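Local structure of hypothetical acetyltransferase (Deinococcus radiodurans, 3S6F) at residues E29-P34 and I76-V81; A53-P56 and V60-F63; I10-T15 and L88-E93. The protein probably transfers an acetyl group from acetyl-coenzyme A to an amine, as a member of the GNAT family. One frame throughout, in Å; residues are numbered along the deposited sequence.

Contact 1 of 3, residues E29-P34 and I76-V81. With COA (coenzyme A), chain B.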
loop_
_atom_site.group_PDB
_atom_site.type_symbol
_atom_site.label_atom_id
_atom_site.label_comp_id
_atom_site.label_asym_id
_atom_site.label_seq_id
_atom_site.Cartn_x
_atom_site.Cartn_y
_atom_site.Cartn_z
ATOM N N GLU A 29 -6.935 15.220 12.348
ATOM C CA GLU A 29 -7.215 15.510 13.747
ATOM C C GLU A 29 -6.193 14.745 14.590
ATOM O O GLU A 29 -5.955 13.536 14.398
ATOM C CB GLU A 29 -8.656 15.117 14.136
ATOM C CG GLU A 29 -9.065 15.567 15.566
ATOM C CD GLU A 29 -10.327 14.850 16.133
ATOM O OE1 GLU A 29 -11.117 14.271 15.353
ATOM O OE2 GLU A 29 -10.574 14.898 17.375
ATOM N N GLY A 30 -5.546 15.425 15.527
ATOM C CA GLY A 30 -4.578 14.764 16.397
ATOM C C GLY A 30 -3.175 14.638 15.836
ATOM O O GLY A 30 -2.266 14.193 16.558
ATOM N N TRP A 31 -2.933 15.025 14.594
ATOM C CA TRP A 31 -1.600 14.919 14.024
ATOM C C TRP A 31 -0.762 16.099 14.485
ATOM O O TRP A 31 -1.175 17.234 14.326
ATOM C CB TRP A 31 -1.635 14.920 12.508
ATOM C CG TRP A 31 -2.169 13.646 11.889
ATOM C CD1 TRP A 31 -3.264 12.897 12.268
ATOM C CD2 TRP A 31 -1.629 13.009 10.737
ATOM N NE1 TRP A 31 -3.408 11.828 11.420
ATOM C CE2 TRP A 31 -2.410 11.861 10.486
ATOM C CE3 TRP A 31 -0.563 13.286 9.883
ATOM C CZ2 TRP A 31 -2.144 11.002 9.436
ATOM C CZ3 TRP A 31 -0.301 12.417 8.845
ATOM C CH2 TRP A 31 -1.080 11.288 8.638
ATOM N N PRO A 32 0.460 15.852 14.984
ATOM C CA PRO A 32 1.278 16.989 15.386
ATOM C C PRO A 32 1.744 17.930 14.281
ATOM O O PRO A 32 1.848 19.127 14.512
ATOM C CB PRO A 32 2.482 16.341 16.050
ATOM C CG PRO A 32 1.955 15.042 16.535
ATOM C CD PRO A 32 0.992 14.594 15.491
ATOM N N ASN A 33 1.987 17.405 13.075
ATOM C CA ASN A 33 2.497 18.206 11.974
ATOM C C ASN A 33 1.844 17.728 10.696
ATOM O O ASN A 33 2.467 17.071 9.878
ATOM C CB ASN A 33 4.016 18.140 11.902
ATOM C CG ASN A 33 4.579 19.070 10.814
ATOM O OD1 ASN A 33 3.998 20.095 10.530
ATOM N ND2 ASN A 33 5.708 18.700 10.212
ATOM N N PRO A 34 0.566 18.057 10.513
ATOM C CA PRO A 34 -0.245 17.531 9.467
ATOM C C PRO A 34 0.062 18.081 8.069
ATOM O O PRO A 34 0.427 19.234 7.936
ATOM C CB PRO A 34 -1.649 17.990 9.942
ATOM C CG PRO A 34 -1.434 19.251 10.586
ATOM C CD PRO A 34 -0.222 18.961 11.368
ATOM N N ILE A 76 -4.572 0.957 1.829
ATOM C CA ILE A 76 -5.411 2.105 2.200
ATOM C C ILE A 76 -4.687 2.939 3.250
ATOM O O ILE A 76 -4.724 2.589 4.422
ATOM C CB ILE A 76 -6.796 1.655 2.682
ATOM C CG1 ILE A 76 -7.505 0.873 1.493
ATOM C CG2 ILE A 76 -7.635 2.858 3.143
ATOM C CD1 ILE A 76 -8.795 0.161 1.819
ATOM N N PRO A 77 -3.972 4.002 2.845
ATOM C CA PRO A 77 -3.201 4.744 3.835
ATOM C C PRO A 77 -4.004 5.533 4.849
ATOM O O PRO A 77 -3.612 5.612 6.013
ATOM C CB PRO A 77 -2.325 5.680 2.963
ATOM C CG PRO A 77 -2.236 4.989 1.630
ATOM C CD PRO A 77 -3.605 4.377 1.465
ATOM N N LEU A 78 -5.055 6.198 4.379
ATOM C CA LEU A 78 -5.801 7.187 5.164
ATOM C C LEU A 78 -7.288 6.981 5.046
ATOM O O LEU A 78 -7.813 6.804 3.942
ATOM C CB LEU A 78 -5.465 8.608 4.703
ATOM C CG LEU A 78 -4.008 9.059 4.733
ATOM C CD1 LEU A 78 -3.867 10.386 3.973
ATOM C CD2 LEU A 78 -3.466 9.153 6.171
ATOM N N LEU A 79 -7.979 7.076 6.173
ATOM C CA LEU A 79 -9.434 7.103 6.269
ATOM C C LEU A 79 -9.771 8.079 7.383
ATOM O O LEU A 79 -9.312 7.890 8.512
ATOM C CB LEU A 79 -9.990 5.714 6.591
ATOM C CG LEU A 79 -11.480 5.637 6.949
ATOM C CD1 LEU A 79 -12.359 5.924 5.732
ATOM C CD2 LEU A 79 -11.805 4.291 7.595
ATOM N N GLU A 80 -10.610 9.070 7.110
ATOM C CA GLU A 80 -10.982 9.982 8.170
ATOM C C GLU A 80 -12.317 10.616 7.865
ATOM O O GLU A 80 -12.624 11.025 6.754
ATOM C CB GLU A 80 -9.944 11.092 8.368
ATOM C CG GLU A 80 -10.165 11.921 9.623
ATOM C CD GLU A 80 -9.024 12.895 9.910
ATOM O OE1 GLU A 80 -8.121 13.032 9.050
ATOM O OE2 GLU A 80 -9.050 13.540 10.989
ATOM N N VAL A 81 -13.129 10.692 8.923
ATOM C CA VAL A 81 -14.391 11.421 8.941
ATOM C C VAL A 81 -14.252 12.491 10.004
ATOM O O VAL A 81 -13.785 12.229 11.108
ATOM C CB VAL A 81 -15.593 10.484 9.231
ATOM C CG1 VAL A 81 -16.880 11.253 9.469
ATOM C CG2 VAL A 81 -15.743 9.449 8.096
HETATM N N1A COA B . -12.109 3.487 19.312
HETATM C C2A COA B . -13.137 2.580 19.453
HETATM N N3A COA B . -14.082 2.389 18.471
HETATM C C4A COA B . -13.995 3.142 17.346
HETATM C C5A COA B . -12.984 4.086 17.193
HETATM C C6A COA B . -12.011 4.243 18.177
HETATM N N6A COA B . -10.999 5.109 18.050
HETATM N N7A COA B . -13.166 4.677 15.981
HETATM C C8A COA B . -14.260 4.130 15.407
HETATM N N9A COA B . -14.787 3.182 16.238
HETATM C C1B COA B . -15.940 2.324 15.978
HETATM C C2B COA B . -17.065 2.547 16.980
HETATM O O2B COA B . -17.678 1.304 17.137
HETATM C C3B COA B . -18.041 3.483 16.285
HETATM O O3B COA B . -19.372 3.397 16.764
HETATM P P3B COA B . -19.923 4.468 17.853
HETATM O O7A COA B . -19.029 4.340 19.060
HETATM O O8A COA B . -19.821 5.844 17.245
HETATM O O9A COA B . -21.349 4.049 18.119
HETATM C C4B COA B . -17.880 2.988 14.856
HETATM O O4B COA B . -16.510 2.628 14.728
HETATM C C5B COA B . -18.249 4.028 13.815
HETATM O O5B COA B . -18.402 3.386 12.562
HETATM P P1A COA B . -18.938 4.282 11.330
HETATM O O1A COA B . -19.112 3.327 10.202
HETATM O O2A COA B . -20.103 5.149 11.711
HETATM O O3A COA B . -17.631 5.144 11.020
HETATM P P2A COA B . -17.341 6.689 11.344
HETATM O O4A COA B . -17.636 6.972 12.767
HETATM O O5A COA B . -18.022 7.508 10.304
HETATM O O6A COA B . -15.782 6.705 11.033
HETATM C CBP COA B . -13.503 6.358 11.663
HETATM C CCP COA B . -14.904 5.769 11.658
HETATM C CDP COA B . -13.072 6.655 10.214
HETATM C CEP COA B . -12.530 5.323 12.273
HETATM C CAP COA B . -13.571 7.636 12.519
HETATM O OAP COA B . -13.719 7.317 13.891
HETATM C C9P COA B . -12.318 8.463 12.351
HETATM O O9P COA B . -12.213 9.332 11.354
HETATM N N8P COA B . -11.335 8.369 13.236
HETATM C C7P COA B . -10.107 9.146 13.116
HETATM C C6P COA B . -9.142 8.629 12.039
HETATM C C5P COA B . -8.983 7.139 12.146
HETATM O O5P COA B . -8.765 6.626 13.246
HETATM N N4P COA B . -9.078 6.460 10.993
HETATM C C3P COA B . -8.712 5.071 10.864
HETATM C C2P COA B . -7.378 5.004 10.122
HETATM S S1P COA B . -5.971 5.609 11.115
HETATM O O HOH W 1 -7.488 11.904 12.832
#

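Contact 2 of 3, residues A53-P56 and V60-F63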
loop_
_atom_site.group_PDB
_atom_site.type_symbol
_atom_site.label_atom_id
_atom_site.label_comp_id
_atom_site.label_asym_id
_atom_site.label_seq_id
_atom_site.Cartn_x
_atom_site.Cartn_y
_atom_site.Cartn_z
ATOM N N ALA A 53 -16.539 12.383 0.653
ATOM C CA ALA A 53 -17.896 12.647 1.124
ATOM C C ALA A 53 -18.009 14.142 1.360
ATOM O O ALA A 53 -17.177 14.702 2.067
ATOM C CB ALA A 53 -18.163 11.886 2.416
ATOM N N ARG A 54 -18.992 14.774 0.718
ATOM C CA ARG A 54 -19.126 16.232 0.701
ATOM C C ARG A 54 -20.521 16.653 1.152
ATOM O O ARG A 54 -21.514 16.038 0.781
ATOM C CB ARG A 54 -18.883 16.782 -0.712
ATOM C CG ARG A 54 -17.515 16.384 -1.264
ATOM C CD ARG A 54 -17.267 16.953 -2.652
ATOM N NE ARG A 54 -17.014 18.377 -2.635
ATOM C CZ ARG A 54 -16.888 19.134 -3.704
ATOM N NH1 ARG A 54 -17.120 18.655 -4.903
ATOM N NH2 ARG A 54 -16.562 20.391 -3.555
ATOM N N THR A 55 -20.570 17.744 1.888
ATOM C CA THR A 55 -21.837 18.427 2.170
ATOM C C THR A 55 -22.224 19.273 0.935
ATOM O O THR A 55 -21.429 19.487 0.031
ATOM C CB THR A 55 -21.724 19.276 3.450
ATOM O OG1 THR A 55 -20.520 20.042 3.401
ATOM C CG2 THR A 55 -21.723 18.415 4.669
ATOM N N PRO A 56 -23.479 19.793 0.920
ATOM C CA PRO A 56 -23.944 20.521 -0.241
ATOM C C PRO A 56 -23.122 21.753 -0.603
ATOM O O PRO A 56 -23.033 22.086 -1.795
ATOM C CB PRO A 56 -25.406 20.860 0.109
ATOM C CG PRO A 56 -25.823 19.813 1.057
ATOM C CD PRO A 56 -24.576 19.438 1.832
ATOM N N VAL A 60 -15.487 18.945 2.043
ATOM C CA VAL A 60 -15.217 17.530 2.190
ATOM C C VAL A 60 -15.232 17.194 3.687
ATOM O O VAL A 60 -14.449 17.760 4.454
ATOM C CB VAL A 60 -13.875 17.128 1.547
ATOM C CG1 VAL A 60 -13.604 15.619 1.765
ATOM C CG2 VAL A 60 -13.891 17.475 0.031
ATOM N N ILE A 61 -16.103 16.303 4.132
ATOM C CA ILE A 61 -16.147 15.969 5.544
ATOM C C ILE A 61 -15.689 14.539 5.837
ATOM O O ILE A 61 -15.546 14.168 6.991
ATOM C CB ILE A 61 -17.492 16.332 6.234
ATOM C CG1 ILE A 61 -18.657 15.605 5.571
ATOM C CG2 ILE A 61 -17.729 17.861 6.241
ATOM C CD1 ILE A 61 -18.732 14.086 5.790
ATOM N N GLY A 62 -15.380 13.763 4.786
ATOM C CA GLY A 62 -14.753 12.456 4.976
ATOM C C GLY A 62 -14.017 12.095 3.740
ATOM O O GLY A 62 -14.431 12.483 2.632
ATOM N N PHE A 63 -12.946 11.304 3.875
ATOM C CA PHE A 63 -12.230 10.819 2.694
ATOM C C PHE A 63 -11.557 9.528 3.025
ATOM O O PHE A 63 -11.303 9.179 4.185
ATOM C CB PHE A 63 -11.207 11.837 2.142
ATOM C CG PHE A 63 -9.920 11.913 2.928
ATOM C CD1 PHE A 63 -9.821 12.652 4.071
ATOM C CD2 PHE A 63 -8.834 11.170 2.510
ATOM C CE1 PHE A 63 -8.648 12.668 4.793
ATOM C CE2 PHE A 63 -7.650 11.223 3.211
ATOM C CZ PHE A 63 -7.571 11.937 4.363
#

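Contact 3 of 3, residues I10-T15 and L88-E93. With COA (coenzyme A), chain B.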
loop_
_atom_site.group_PDB
_atom_site.type_symbol
_atom_site.label_atom_id
_atom_site.label_comp_id
_atom_site.label_asym_id
_atom_site.label_seq_id
_atom_site.Cartn_x
_atom_site.Cartn_y
_atom_site.Cartn_z
ATOM N N ILE A 10 -25.372 14.080 1.985
ATOM C CA ILE A 10 -23.946 13.852 1.699
ATOM C C ILE A 10 -23.888 13.239 0.341
ATOM O O ILE A 10 -24.643 12.292 0.027
ATOM C CB ILE A 10 -23.311 12.923 2.740
ATOM C CG1 ILE A 10 -23.293 13.595 4.124
ATOM C CG2 ILE A 10 -21.898 12.511 2.307
ATOM C CD1 ILE A 10 -22.685 15.011 4.129
ATOM N N GLN A 11 -22.991 13.776 -0.473
ATOM C CA GLN A 11 -22.691 13.254 -1.779
ATOM C C GLN A 11 -21.277 12.728 -1.839
ATOM O O GLN A 11 -20.396 13.235 -1.162
ATOM C CB GLN A 11 -22.899 14.349 -2.810
ATOM C CG GLN A 11 -24.414 14.751 -2.911
ATOM C CD GLN A 11 -24.726 15.477 -4.197
ATOM O OE1 GLN A 11 -24.658 16.708 -4.254
ATOM N NE2 GLN A 11 -25.009 14.721 -5.251
ATOM N N PHE A 12 -21.055 11.754 -2.704
ATOM C CA PHE A 12 -19.746 11.111 -2.840
ATOM C C PHE A 12 -19.205 11.334 -4.229
ATOM O O PHE A 12 -19.960 11.361 -5.222
ATOM C CB PHE A 12 -19.879 9.606 -2.596
ATOM C CG PHE A 12 -20.357 9.273 -1.238
ATOM C CD1 PHE A 12 -21.708 9.168 -0.958
ATOM C CD2 PHE A 12 -19.458 9.017 -0.210
ATOM C CE1 PHE A 12 -22.156 8.853 0.282
ATOM C CE2 PHE A 12 -19.893 8.704 1.044
ATOM C CZ PHE A 12 -21.257 8.623 1.314
ATOM N N GLN A 13 -17.880 11.447 -4.331
ATOM C CA GLN A 13 -17.220 11.525 -5.614
ATOM C C GLN A 13 -15.829 10.916 -5.519
ATOM O O GLN A 13 -15.262 10.806 -4.434
ATOM C CB GLN A 13 -17.193 12.941 -6.195
ATOM C CG GLN A 13 -16.347 13.907 -5.447
ATOM C CD GLN A 13 -16.482 15.278 -6.019
ATOM O OE1 GLN A 13 -17.521 15.921 -5.837
ATOM N NE2 GLN A 13 -15.469 15.735 -6.715
ATOM N N THR A 14 -15.294 10.564 -6.684
ATOM C CA THR A 14 -14.026 9.877 -6.804
ATOM C C THR A 14 -13.039 10.632 -7.687
ATOM O O THR A 14 -12.050 10.068 -8.155
ATOM C CB THR A 14 -14.251 8.450 -7.336
ATOM O OG1 THR A 14 -14.857 8.544 -8.630
ATOM C CG2 THR A 14 -15.138 7.639 -6.410
ATOM N N THR A 15 -13.299 11.924 -7.901
ATOM C CA THR A 15 -12.403 12.815 -8.607
ATOM C C THR A 15 -12.232 14.084 -7.775
ATOM O O THR A 15 -12.978 14.327 -6.830
ATOM C CB THR A 15 -12.920 13.236 -9.978
ATOM O OG1 THR A 15 -13.872 14.280 -9.817
ATOM C CG2 THR A 15 -13.433 12.055 -10.794
ATOM N N LEU A 88 -22.367 7.804 12.134
ATOM C CA LEU A 88 -23.511 7.757 11.232
ATOM C C LEU A 88 -23.357 6.691 10.159
ATOM O O LEU A 88 -24.219 6.544 9.302
ATOM C CB LEU A 88 -23.733 9.108 10.556
ATOM C CG LEU A 88 -24.085 10.271 11.426
ATOM C CD1 LEU A 88 -24.041 11.584 10.663
ATOM C CD2 LEU A 88 -25.466 10.023 12.097
ATOM N N GLY A 89 -22.243 5.961 10.168
ATOM C CA GLY A 89 -21.948 4.977 9.141
ATOM C C GLY A 89 -21.116 5.464 7.976
ATOM O O GLY A 89 -20.829 4.705 7.042
ATOM N N LEU A 90 -20.658 6.715 8.031
ATOM C CA LEU A 90 -19.930 7.287 6.893
ATOM C C LEU A 90 -18.562 6.621 6.668
ATOM O O LEU A 90 -18.153 6.403 5.521
ATOM C CB LEU A 90 -19.851 8.789 7.019
ATOM C CG LEU A 90 -19.222 9.528 5.849
ATOM C CD1 LEU A 90 -19.955 9.243 4.556
ATOM C CD2 LEU A 90 -19.132 10.994 6.146
ATOM N N GLY A 91 -17.831 6.339 7.743
ATOM C CA GLY A 91 -16.548 5.691 7.576
ATOM C C GLY A 91 -16.681 4.336 6.911
ATOM O O GLY A 91 -15.894 3.977 6.037
ATOM N N SER A 92 -17.666 3.552 7.357
ATOM C CA SER A 92 -17.925 2.249 6.755
ATOM C C SER A 92 -18.319 2.385 5.288
ATOM O O SER A 92 -17.879 1.592 4.445
ATOM C CB SER A 92 -19.010 1.529 7.527
ATOM O OG SER A 92 -18.571 1.212 8.849
ATOM N N GLU A 93 -19.135 3.378 4.981
ATOM C CA GLU A 93 -19.562 3.620 3.616
ATOM C C GLU A 93 -18.382 4.004 2.718
ATOM O O GLU A 93 -18.298 3.536 1.574
ATOM C CB GLU A 93 -20.659 4.679 3.596
ATOM C CG GLU A 93 -21.225 4.952 2.208
ATOM C CD GLU A 93 -22.012 3.837 1.589
ATOM O OE1 GLU A 93 -22.467 2.942 2.339
ATOM O OE2 GLU A 93 -22.165 3.837 0.364
HETATM N N1A COA B . -12.109 3.487 19.312
HETATM C C2A COA B . -13.137 2.580 19.453
HETATM N N3A COA B . -14.082 2.389 18.471
HETATM C C4A COA B . -13.995 3.142 17.346
HETATM C C5A COA B . -12.984 4.086 17.193
HETATM C C6A COA B . -12.011 4.243 18.177
HETATM N N6A COA B . -10.999 5.109 18.050
HETATM N N7A COA B . -13.166 4.677 15.981
HETATM C C8A COA B . -14.260 4.130 15.407
HETATM N N9A COA B . -14.787 3.182 16.238
HETATM C C1B COA B . -15.940 2.324 15.978
HETATM C C2B COA B . -17.065 2.547 16.980
HETATM O O2B COA B . -17.678 1.304 17.137
HETATM C C3B COA B . -18.041 3.483 16.285
HETATM O O3B COA B . -19.372 3.397 16.764
HETATM P P3B COA B . -19.923 4.468 17.853
HETATM O O7A COA B . -19.029 4.340 19.060
HETATM O O8A COA B . -19.821 5.844 17.245
HETATM O O9A COA B . -21.349 4.049 18.119
HETATM C C4B COA B . -17.880 2.988 14.856
HETATM O O4B COA B . -16.510 2.628 14.728
HETATM C C5B COA B . -18.249 4.028 13.815
HETATM O O5B COA B . -18.402 3.386 12.562
HETATM P P1A COA B . -18.938 4.282 11.330
HETATM O O1A COA B . -19.112 3.327 10.202
HETATM O O2A COA B . -20.103 5.149 11.711
HETATM O O3A COA B . -17.631 5.144 11.020
HETATM P P2A COA B . -17.341 6.689 11.344
HETATM O O4A COA B . -17.636 6.972 12.767
HETATM O O5A COA B . -18.022 7.508 10.304
HETATM O O6A COA B . -15.782 6.705 11.033
HETATM C CBP COA B . -13.503 6.358 11.663
HETATM C CCP COA B . -14.904 5.769 11.658
HETATM C CDP COA B . -13.072 6.655 10.214
HETATM C CEP COA B . -12.530 5.323 12.273
HETATM C CAP COA B . -13.571 7.636 12.519
HETATM O OAP COA B . -13.719 7.317 13.891
HETATM C C9P COA B . -12.318 8.463 12.351
HETATM O O9P COA B . -12.213 9.332 11.354
HETATM N N8P COA B . -11.335 8.369 13.236
HETATM C C7P COA B . -10.107 9.146 13.116
HETATM C C6P COA B . -9.142 8.629 12.039
HETATM C C5P COA B . -8.983 7.139 12.146
HETATM O O5P COA B . -8.765 6.626 13.246
HETATM N N4P COA B . -9.078 6.460 10.993
HETATM C C3P COA B . -8.712 5.071 10.864
HETATM C C2P COA B . -7.378 5.004 10.122
HETATM S S1P COA B . -5.971 5.609 11.115
#

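Contact 1 of 3, residues E29-P34 and I76-V81
Glu80 lies on the GNAT strand that carries the pantetheine arm of coenzyme A, and its side chain reaches over to Glu29 in the loop ahead of helix 37-46. The backbone N of Glu29 donates to Glu80 OE2 at 3.0 Å, nearly straight at 166°, and meets the syn lone pair, on the side of the other oxygen. With CG anti to the backbone N (chi1 -170°) and the rest of the chain extended, Glu80 spans the gap between strand and loop. Its second oxygen, OE1, bonds to the backbone N of Phe28, so two successive amides hold the carboxylate. A water donates to Glu29 O at 2.7 Å and, weakly, to Glu80 OE2. The Glu29 carboxylate goes its own way, to a salt bridge with Arg86. Next along the loop, Trp31 brings its six-membered ring to Leu78, whose CD2 lies 4.0 Å from CZ2 of Trp31 in an oblique approach.

Backbone atoms of the same strand hold the cofactor. Its N4P donates to Leu79 O at 2.9 Å, and Val81 N donates to its O9P at 2.9 Å and 177°. Strand 73-81 runs beside strand 60-68, helices 90-102 and 117-122 pack on Leu79, and Leu72 of the second subunit touches both Trp31 and Leu78.

Contact 2 of 3, residues A53-P56 and V60-F63
Ala53 O takes the N-H groups of both Ile61 and Gly62, the signature of a classic beta bulge where strands 49-54 and 60-68 pair as an antiparallel hairpin. The bond from Ile61 N is the shorter, 2.8 Å from Ala53 O; the one from Gly62 N to Ala53 O is weak at 3.4 Å. Val60 adds a CA-H...O contact to the same oxygen, so one carbonyl oxygen takes two N-H groups, one of them weakly, and a CA-H contact besides. In return, Ala53 N donates to Gly62 O at 2.9 Å and 170°, making Ala53 and Gly62 a hydrogen-bonded pair. One step on, the register has shifted by one residue, and Arg54 stands opposite Val60 in a non-hydrogen-bonded pair.

The side chains follow this layout. Arg54 CG lies across from Val60 CG2 at 4.0 Å; that methyl sits beside its own backbone N, since CG1 takes the anti place (chi1 178°). Ile61, the extra residue of the bulge, has CG1 wedged between backbone N and carbonyl carbon (chi1 59°); this, with a second bend at chi2, brings CD1 to 4.1 Å from Ala53 CB in the conformer described.

Farther out, the bent Arg54 chain is held at its far end: NH2 bonds to the carbonyls of Gly18 and Gly58, and NH1 to Gln13 OE1. Thr55 OG1 bonds to Asp57 OD1 in the turn. The hairpin fills the middle of the sheet, with strand 11-13 on the outer side of 49-54 and strand 73-81 beyond 60-68; Leu90 of helix 90-102 packs on Ala53, while helix 37-46 meets Phe63.

Contact 3 of 3, residues I10-T15 and L88-E93
Strand 11-13, with Ile10 just ahead of it, and the first turn of helix 90-102 stand well apart, with CA atoms 9.3 Å from Ile10 to Leu90 and 9.9 Å from Phe12 to Glu93, so side chains do the joining. Phe12 has CG beside its backbone N (chi1 -62°), which points the ring at the helix, and its far edge takes Leu90 CD1 near the ring plane, 3.5 Å from CZ of Phe12. Glu93 crosses the ring at about a right angle and lays CG 3.8 Å from the same CZ, while its carboxylate turns off to salt bridges with Arg96 and Arg97. Ile10 CG2 rests against one face of the Phe12 ring and also approaches Leu90 CD1.

The helix start belongs to the Arg-X-X-Gly-X-Gly motif of GNAT enzymes, with Gly89 as N-cap. Gly89 N reaches COA O2A at 2.8 Å and Gly91 N reaches COA O5A at 2.8 Å; Ser92 OG donates to COA O1A at 2.6 Å. The helix N-terminus probably helps to offset the pyrophosphate charge. Helix 90-102 thus meets the cofactor at its N-terminal end and the sheet along its side, where Val51 and Ala53 of strand 49-54 also touch Phe12.

Contact 2 is the most buried and is chiefly backbone bonding between two middle strands; contacts 1 and 3 are partly buried, tie a loop and an edge strand to cofactor-binding elements, and lie on opposite sides of the chain's centre. Contact 1 pairs a carboxylate held by amides with one apolar contact, whereas contact 3 is apolar between its segments. Both touch coenzyme A, the strand at its pantetheine arm and the helix start at its pyrophosphate, and they meet where Val81 packs on Leu90 and Gly91. Contact 2 connects them: Phe63 N bonds to Glu80 O on one side, and Arg54 N bonds to Gln11 O on the other.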